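Long-range contact in protein BIM1 (PDB 4E61), which binds microtubules, including their plus ends, and contains in this C-terminal fragment the coiled-coil, EB1-like motif: residues Thr57-Ile62 against Phe88-Glu93. Numbering follows the deposited sequence.
Sequences TTQDLI and FVKKVE
Q59 reaches from helix 2-63 across to E93 on helix 84-101, and its amide nitrogen NE2 donates a hydrogen bond of 2.7 Å to E93 OE2. The bond is bent, with an N-H...O angle of 143°, and the acceptor lies slightly off the amide plane. OE2 receives it on its anti lone pair, the one turned away from the other carboxylate oxygen, and the amide and carboxylate planes are 64° apart. The Q59 chain is extended beyond CG, with CD anti to CA, which carries CD away from its own helix.

The same OE2 is gripped a second time, from the syn side and somewhat out of the carboxylate plane, in a salt bridge with K90 NZ at 3.2 Å. K90, bent at chi2, crosses the Q59 side chain at about a right angle, and its CE rests 3.4 Å from Q59 NE2. One carboxylate oxygen thus ties the lysine one turn back on its own helix to the glutamine of the facing helix; the lysine's positive charge probably offsets the negative charge of the carboxylate.

The remaining packing gathers round V89, whose two methyl groups divide the work. CG1 lies against the Q59 chain, 3.8 Å from CG, while CG2 meets T58 OG1 at 3.6 Å and, more loosely, its purely apolar partner I62 CD1.

T58 and V89 also pack on F88 of the second subunit. The short helix folds back on the long one, their local axes 143° apart and 10.8 Å at closest approach, as in the dimeric four-helix bundle of the EB1-like motif.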
# COMPACT_ATOMS: atom_id res chain seq x y z
N THR A 57 -13.31 -0.63 24.64
CA THR A 57 -13.24 -1.38 25.88
C THR A 57 -13.02 -0.44 27.08
O THR A 57 -13.76 -0.54 28.06
CB THR A 57 -12.18 -2.47 25.73
OG1 THR A 57 -12.68 -3.46 24.84
CG2 THR A 57 -11.78 -3.10 27.05
N THR A 58 -12.04 0.48 27.00
CA THR A 58 -11.82 1.39 28.13
C THR A 58 -12.88 2.45 28.26
O THR A 58 -13.06 2.95 29.36
CB THR A 58 -10.36 1.84 28.36
OG1 THR A 58 -10.16 3.20 27.97
CG2 THR A 58 -9.32 0.88 27.84
N GLN A 59 -13.60 2.76 27.18
CA GLN A 59 -14.73 3.70 27.22
C GLN A 59 -15.90 3.06 27.98
O GLN A 59 -16.60 3.76 28.71
CB GLN A 59 -15.17 4.08 25.82
CG GLN A 59 -14.98 5.55 25.53
CD GLN A 59 -15.06 5.85 24.07
OE1 GLN A 59 -15.74 5.17 23.29
NE2 GLN A 59 -14.35 6.90 23.67
N ASP A 60 -16.08 1.73 27.80
CA ASP A 60 -17.10 0.95 28.49
C ASP A 60 -16.83 0.93 30.01
O ASP A 60 -17.77 1.11 30.77
CB ASP A 60 -17.22 -0.46 27.89
CG ASP A 60 -17.75 -0.49 26.46
OD1 ASP A 60 -18.11 0.60 25.92
OD2 ASP A 60 -17.78 -1.59 25.86
N LEU A 61 -15.57 0.86 30.44
CA LEU A 61 -15.22 0.90 31.86
C LEU A 61 -15.38 2.31 32.47
O LEU A 61 -15.67 2.42 33.66
CB LEU A 61 -13.80 0.36 32.12
CG LEU A 61 -13.40 -0.95 31.45
CD1 LEU A 61 -11.98 -1.33 31.85
CD2 LEU A 61 -14.36 -2.08 31.78
N ILE A 62 -15.18 3.38 31.68
CA ILE A 62 -15.34 4.76 32.15
C ILE A 62 -16.85 5.07 32.25
O ILE A 62 -17.29 5.66 33.25
CB ILE A 62 -14.56 5.82 31.30
CG1 ILE A 62 -13.04 5.49 31.23
CG2 ILE A 62 -14.78 7.24 31.85
CD1 ILE A 62 -12.31 6.08 30.03
N PHE A 88 -8.14 11.87 26.64
CA PHE A 88 -7.19 11.19 25.78
C PHE A 88 -7.89 10.13 24.96
O PHE A 88 -7.70 10.09 23.75
CB PHE A 88 -6.03 10.60 26.59
CG PHE A 88 -4.96 9.96 25.75
CD1 PHE A 88 -3.95 10.73 25.18
CD2 PHE A 88 -4.97 8.59 25.49
CE1 PHE A 88 -2.96 10.13 24.40
CE2 PHE A 88 -3.99 8.00 24.69
CZ PHE A 88 -2.98 8.77 24.16
N VAL A 89 -8.74 9.30 25.61
CA VAL A 89 -9.50 8.24 24.96
C VAL A 89 -10.37 8.82 23.85
O VAL A 89 -10.40 8.26 22.75
CB VAL A 89 -10.29 7.33 25.96
CG1 VAL A 89 -11.24 6.39 25.23
CG2 VAL A 89 -9.35 6.53 26.83
N LYS A 90 -11.00 9.99 24.09
CA LYS A 90 -11.84 10.68 23.11
C LYS A 90 -11.05 11.28 21.95
O LYS A 90 -11.55 11.28 20.82
CB LYS A 90 -12.78 11.72 23.77
CG LYS A 90 -13.99 11.10 24.50
CD LYS A 90 -14.99 10.43 23.54
CE LYS A 90 -16.15 9.78 24.26
NZ LYS A 90 -17.09 9.14 23.30
N LYS A 91 -9.81 11.73 22.21
CA LYS A 91 -8.90 12.26 21.19
C LYS A 91 -8.55 11.14 20.21
O LYS A 91 -8.61 11.36 19.01
CB LYS A 91 -7.63 12.84 21.85
CG LYS A 91 -7.78 14.28 22.30
CD LYS A 91 -6.51 14.82 22.98
CE LYS A 91 -6.77 15.13 24.44
NZ LYS A 91 -5.54 15.57 25.14
N VAL A 92 -8.23 9.93 20.73
CA VAL A 92 -7.88 8.74 19.94
C VAL A 92 -9.08 8.30 19.11
O VAL A 92 -8.91 7.98 17.93
CB VAL A 92 -7.32 7.56 20.80
CG1 VAL A 92 -6.86 6.42 19.92
CG2 VAL A 92 -6.16 7.99 21.69
N GLU A 93 -10.28 8.30 19.72
CA GLU A 93 -11.52 7.92 19.05
C GLU A 93 -11.82 8.83 17.87
O GLU A 93 -12.19 8.33 16.81
CB GLU A 93 -12.69 7.87 20.04
CG GLU A 93 -13.80 6.94 19.57
CD GLU A 93 -15.21 7.24 20.04
OE1 GLU A 93 -16.12 7.30 19.19
OE2 GLU A 93 -15.42 7.38 21.27